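Local structure of hypothetical protein Atu1913 (Agrobacterium tumefaciens str., 2B1Y) at the interface of chains A and B. The protein is of unknown function but belongs to the DUF1883 family and, in the crystal, forms a two-fold symmetric pair of chains that share beta strands. Coordinates in Å, arbitrary orientation; residue numbers count along the deposited sequence, not the author numbering. Chains: chain A/B, hypothetical protein Atu1913.

Contact 1: the interface of chains A and B. Residues chain A 54-56, 61, 63, 75; chain B 24, 26, 30-32.
Main-chain hydrogen bonds join A:Gly54 to B:Val32 in both directions, pairing strand 52-56 of chain A antiparallel with strand 30-36 of chain B. The amide N of B:Val32 reaches the carbonyl O of A:Gly54 at 2.8 Å, and the A:Gly54 amide returns the bond to the B:Val32 carbonyl. Two residues further along, A:Ala56 N bonds to B:Asn30 O. On its other edge strand 30-36 pairs antiparallel with strand 69-76, where A:Ile75 faces B:Val32. A further antiparallel pairing sets strand 61-64 of chain A against strand 21-26 of chain B: B:Ile24 N meets A:Ile61 O at 2.7 Å, and A:Ile61 N returns a bond to B:Ile24 O. The two chains thus complete each other's sheets by backbone bonding.

Apolar side chains fill the space between these strand pairs. B:Val32 splits its two methyls among different neighbours: CG1, anti to the backbone N (chi1 174°), lies 3.7 Å from A:Ile63 CD1 and also meets the tip of A:Ile61, whereas CG2 faces A:Ala56 CB and A:Ile75 CD1. The side chains of A:Ile63 and B:Val32 lie alongside, pointing in opposite directions, while A:Ile61 and B:Val32 approach tip to tip. From strand 69-76, A:Ile75 folds back through its second torsion (chi2 -60°), bringing CD1 to 3.9 Å from B:Ile24 CG2 as the two side chains slide past each other. The CG1 branch of B:Ile24 leads elsewhere, placing CD1 3.8 Å from A:Ile63 CD1.

B:Leu26 closes the apolar cluster with both methyls, its CD2 meeting A:Ile75 CG2 at 3.5 Å. Asparagine side chains also touch apolar groups: the amide oxygen OD1 of B:Asn31 comes 3.6 Å from A:Val55 CG2, a van der Waals approach. Packing is snug where the A:Ala56 methyl CB meets B:Leu26 CD1 at 3.5 Å.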
loop_
_atom_site.group_PDB
_atom_site.type_symbol
_atom_site.label_atom_id
_atom_site.label_comp_id
_atom_site.label_asym_id
_atom_site.label_seq_id
_atom_site.Cartn_x
_atom_site.Cartn_y
_atom_site.Cartn_z
ATOM N N GLY A 54 -9.259 6.886 -7.535
ATOM C CA GLY A 54 -8.115 7.756 -7.301
ATOM C C GLY A 54 -8.580 8.970 -6.524
ATOM O O GLY A 54 -9.537 8.882 -5.785
ATOM N N VAL A 55 -7.879 10.097 -6.685
ATOM C CA VAL A 55 -8.180 11.302 -5.911
ATOM C C VAL A 55 -9.378 12.010 -6.516
ATOM O O VAL A 55 -9.383 12.331 -7.722
ATOM C CB VAL A 55 -7.014 12.308 -5.948
ATOM C CG1 VAL A 55 -7.341 13.487 -5.030
ATOM C CG2 VAL A 55 -5.722 11.657 -5.537
ATOM N N ALA A 56 -10.398 12.267 -5.702
ATOM C CA ALA A 56 -11.589 12.896 -6.217
ATOM C C ALA A 56 -11.518 14.359 -5.870
ATOM O O ALA A 56 -11.236 14.683 -4.719
ATOM C CB ALA A 56 -12.860 12.230 -5.619
ATOM N N ILE A 61 -19.182 12.016 -8.215
ATOM C CA ILE A 61 -18.550 11.377 -9.350
ATOM C C ILE A 61 -19.295 10.062 -9.580
ATOM O O ILE A 61 -20.075 9.588 -8.699
ATOM C CB ILE A 61 -17.070 11.131 -9.114
ATOM C CG1 ILE A 61 -16.838 10.345 -7.824
ATOM C CG2 ILE A 61 -16.249 12.470 -9.084
ATOM C CD1 ILE A 61 -15.746 9.306 -7.982
ATOM N N ILE A 63 -18.740 6.052 -11.104
ATOM C CA ILE A 63 -17.800 4.986 -11.409
ATOM C C ILE A 63 -18.687 3.803 -11.789
ATOM O O ILE A 63 -19.635 3.487 -11.080
ATOM C CB ILE A 63 -16.941 4.553 -10.175
ATOM C CG1 ILE A 63 -16.122 5.702 -9.590
ATOM C CG2 ILE A 63 -15.974 3.369 -10.559
ATOM C CD1 ILE A 63 -15.176 5.267 -8.429
ATOM N N ILE A 75 -13.818 5.129 0.766
ATOM C CA ILE A 75 -13.480 6.555 0.762
ATOM C C ILE A 75 -12.403 6.738 1.818
ATOM O O ILE A 75 -12.579 6.296 2.950
ATOM C CB ILE A 75 -14.701 7.436 1.158
ATOM C CG1 ILE A 75 -15.913 7.079 0.265
ATOM C CG2 ILE A 75 -14.335 8.917 1.092
ATOM C CD1 ILE A 75 -15.685 7.279 -1.183
ATOM N N ILE B 24 -21.194 8.859 -6.330
ATOM C CA ILE B 24 -20.539 9.010 -5.033
ATOM C C ILE B 24 -20.375 10.482 -4.696
ATOM O O ILE B 24 -19.824 11.220 -5.535
ATOM C CB ILE B 24 -19.136 8.316 -5.073
ATOM C CG1 ILE B 24 -19.288 6.837 -5.469
ATOM C CG2 ILE B 24 -18.376 8.522 -3.756
ATOM C CD1 ILE B 24 -18.053 6.290 -6.108
ATOM N N LEU B 26 -19.001 13.539 -1.982
ATOM C CA LEU B 26 -17.960 13.754 -0.966
ATOM C C LEU B 26 -17.942 15.178 -0.556
ATOM O O LEU B 26 -18.206 16.031 -1.388
ATOM C CB LEU B 26 -16.568 13.509 -1.523
ATOM C CG LEU B 26 -16.259 12.170 -2.082
ATOM C CD1 LEU B 26 -14.979 12.321 -2.869
ATOM C CD2 LEU B 26 -16.052 11.261 -0.934
ATOM N N ASN B 30 -10.712 13.727 -1.297
ATOM C CA ASN B 30 -10.361 12.439 -0.704
ATOM C C ASN B 30 -10.191 11.418 -1.817
ATOM O O ASN B 30 -10.447 11.717 -2.991
ATOM C CB ASN B 30 -11.444 11.941 0.267
ATOM C CG ASN B 30 -11.087 12.146 1.725
ATOM O OD1 ASN B 30 -10.283 13.023 2.100
ATOM N ND2 ASN B 30 -11.712 11.354 2.572
ATOM N N ASN B 31 -9.745 10.223 -1.448
ATOM C CA ASN B 31 -9.572 9.152 -2.430
ATOM C C ASN B 31 -10.835 8.320 -2.485
ATOM O O ASN B 31 -11.490 8.104 -1.462
ATOM C CB ASN B 31 -8.422 8.220 -2.018
ATOM C CG ASN B 31 -7.131 8.991 -1.775
ATOM O OD1 ASN B 31 -6.770 9.855 -2.568
ATOM N ND2 ASN B 31 -6.474 8.707 -0.677
ATOM N N VAL B 32 -11.136 7.828 -3.675
ATOM C CA VAL B 32 -12.290 6.968 -3.860
ATOM C C VAL B 32 -11.783 5.728 -4.566
ATOM O O VAL B 32 -11.164 5.838 -5.616
ATOM C CB VAL B 32 -13.359 7.689 -4.739
ATOM C CG1 VAL B 32 -14.558 6.739 -5.101
ATOM C CG2 VAL B 32 -13.868 8.905 -4.034
#

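Contact 2: the interface of chains A and B. Residues chain A 52, 63-66, 71, 73; chain B 20, 22, 24, 34.
B:Leu34 sets its branched end at about a right angle to the side chain of A:Trp71, bringing CG to 3.5 Å from the indole carbon CE3. The leucine CG stands anti to the backbone N (chi1 173°), and the second torsion (chi2 68°) turns the methyls to different parts of chain A. CD1 lies beside A:Trp71 CE3 and CB, while CD2 sits over the rim of one indole face, 4.0 Å above the ring plane. A:Val65 CB approaches the rim of that same face. CD2 also meets A:Ile63 CG2 at 3.7 Å, the two side chains sliding past each other in opposite directions. This places B:Leu34 between A:Trp71 and A:Ile63, with 96 Å² of its surface hidden by chain A.

A:Leu73 meets B:Ile24 tip to tip. With CG anti to the backbone N, both methyls of A:Leu73 reach the CG1-CD1 arm of B:Ile24, A:Leu73 CD2 coming 3.9 Å from B:Ile24 CG1.

Backbone bonds fix the register of these side chains. B:Leu34 N donates to A:Leu52 O at 2.8 Å, with a reciprocal bond from A:Leu52 N to B:Leu34 O; B:Leu22 and A:Ile63 are paired likewise. A:Val65 N adds a nearly straight bond to B:Thr20 O, 2.8 Å away.

Strand 30-36 of chain B lies between strands 52-56 and 69-76 of chain A, antiparallel to both, while strand 21-26 pairs with strand 61-64.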
loop_
_atom_site.group_PDB
_atom_site.type_symbol
_atom_site.label_atom_id
_atom_site.label_comp_id
_atom_site.label_asym_id
_atom_site.label_seq_id
_atom_site.Cartn_x
_atom_site.Cartn_y
_atom_site.Cartn_z
ATOM N N LEU A 52 -10.055 0.604 -8.694
ATOM C CA LEU A 52 -10.475 1.613 -9.645
ATOM C C LEU A 52 -10.758 2.867 -8.864
ATOM O O LEU A 52 -11.364 2.799 -7.807
ATOM C CB LEU A 52 -11.765 1.196 -10.332
ATOM C CG LEU A 52 -11.703 -0.095 -11.131
ATOM C CD1 LEU A 52 -12.992 -0.214 -11.909
ATOM C CD2 LEU A 52 -10.550 -0.070 -12.072
ATOM N N ILE A 63 -18.740 6.052 -11.104
ATOM C CA ILE A 63 -17.800 4.986 -11.409
ATOM C C ILE A 63 -18.687 3.803 -11.789
ATOM O O ILE A 63 -19.635 3.487 -11.080
ATOM C CB ILE A 63 -16.941 4.553 -10.175
ATOM C CG1 ILE A 63 -16.122 5.702 -9.590
ATOM C CG2 ILE A 63 -15.974 3.369 -10.559
ATOM C CD1 ILE A 63 -15.176 5.267 -8.429
ATOM N N ALA A 64 -18.402 3.158 -12.917
ATOM C CA ALA A 64 -19.220 2.038 -13.358
ATOM C C ALA A 64 -18.487 0.754 -12.997
ATOM O O ALA A 64 -17.264 0.664 -13.139
ATOM C CB ALA A 64 -19.454 2.119 -14.860
ATOM N N VAL A 65 -19.221 -0.214 -12.484
ATOM C CA VAL A 65 -18.630 -1.468 -12.066
ATOM C C VAL A 65 -18.264 -2.202 -13.374
ATOM O O VAL A 65 -19.098 -2.280 -14.263
ATOM C CB VAL A 65 -19.661 -2.244 -11.249
ATOM C CG1 VAL A 65 -19.251 -3.665 -11.088
ATOM C CG2 VAL A 65 -19.919 -1.531 -9.867
ATOM N N PRO A 66 -17.014 -2.670 -13.520
ATOM C CA PRO A 66 -16.573 -3.293 -14.796
ATOM C C PRO A 66 -16.953 -4.769 -15.074
ATOM O O PRO A 66 -16.949 -5.196 -16.244
ATOM C CB PRO A 66 -15.054 -3.196 -14.707
ATOM C CG PRO A 66 -14.788 -3.358 -13.204
ATOM C CD PRO A 66 -15.903 -2.562 -12.548
ATOM N N TRP A 71 -18.456 -6.223 -4.655
ATOM C CA TRP A 71 -17.717 -4.949 -4.738
ATOM C C TRP A 71 -17.684 -4.244 -3.387
ATOM O O TRP A 71 -18.590 -4.401 -2.572
ATOM C CB TRP A 71 -18.313 -4.030 -5.827
ATOM C CG TRP A 71 -17.979 -4.533 -7.210
ATOM C CD1 TRP A 71 -18.795 -5.260 -8.032
ATOM C CD2 TRP A 71 -16.723 -4.402 -7.893
ATOM N NE1 TRP A 71 -18.138 -5.560 -9.198
ATOM C CE2 TRP A 71 -16.867 -5.043 -9.148
ATOM C CE3 TRP A 71 -15.512 -3.758 -7.591
ATOM C CZ2 TRP A 71 -15.835 -5.096 -10.092
ATOM C CZ3 TRP A 71 -14.474 -3.822 -8.519
ATOM C CH2 TRP A 71 -14.644 -4.492 -9.761
ATOM N N LEU A 73 -16.550 -0.255 -1.719
ATOM C CA LEU A 73 -16.177 1.110 -2.058
ATOM C C LEU A 73 -15.509 1.695 -0.829
ATOM O O LEU A 73 -16.100 1.668 0.276
ATOM C CB LEU A 73 -17.413 1.937 -2.418
ATOM C CG LEU A 73 -17.089 3.408 -2.689
ATOM C CD1 LEU A 73 -16.309 3.459 -3.988
ATOM C CD2 LEU A 73 -18.355 4.207 -2.743
ATOM N N THR B 20 -23.459 -1.578 -13.350
ATOM C CA THR B 20 -24.019 -0.814 -12.229
ATOM C C THR B 20 -23.151 0.427 -12.021
ATOM O O THR B 20 -21.925 0.325 -12.060
ATOM C CB THR B 20 -24.048 -1.636 -10.958
ATOM O OG1 THR B 20 -24.829 -2.814 -11.190
ATOM C CG2 THR B 20 -24.651 -0.833 -9.785
ATOM N N LEU B 22 -22.077 3.658 -9.689
ATOM C CA LEU B 22 -22.097 4.201 -8.356
ATOM C C LEU B 22 -21.977 5.720 -8.460
ATOM O O LEU B 22 -21.022 6.243 -9.074
ATOM C CB LEU B 22 -20.928 3.645 -7.559
ATOM C CG LEU B 22 -20.746 2.130 -7.583
ATOM C CD1 LEU B 22 -19.534 1.755 -6.719
ATOM C CD2 LEU B 22 -22.018 1.471 -7.095
ATOM N N ILE B 24 -21.194 8.859 -6.330
ATOM C CA ILE B 24 -20.539 9.010 -5.033
ATOM C C ILE B 24 -20.375 10.482 -4.696
ATOM O O ILE B 24 -19.824 11.220 -5.535
ATOM C CB ILE B 24 -19.136 8.316 -5.073
ATOM C CG1 ILE B 24 -19.288 6.837 -5.469
ATOM C CG2 ILE B 24 -18.376 8.522 -3.756
ATOM C CD1 ILE B 24 -18.053 6.290 -6.108
ATOM N N LEU B 34 -12.887 1.735 -5.743
ATOM C CA LEU B 34 -13.817 0.660 -5.900
ATOM C C LEU B 34 -12.982 -0.617 -6.102
ATOM O O LEU B 34 -12.096 -0.628 -6.952
ATOM C CB LEU B 34 -14.662 0.936 -7.149
ATOM C CG LEU B 34 -15.589 -0.225 -7.546
ATOM C CD1 LEU B 34 -16.715 -0.436 -6.499
ATOM C CD2 LEU B 34 -16.172 0.011 -8.967
#

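The C-alpha centres of contact 1 and contact 2 lie about 10 Å apart, and A:Ile63 and B:Ile24 belong to both. They are neighbouring stretches of one intermolecular strand arrangement: strands 52-56, 61-64 and 69-76 of chain A and strands 21-26 and 30-36 of chain B contribute to each. The shared isoleucines make the apolar packing continuous from one patch to the other. Two-fold symmetry repeats both contacts with the chains exchanged, so each chain both gives strands to and receives strands from its partner. Such extensive interweaving suggests a stable dimer, although the structure alone does not show the oligomeric state in solution.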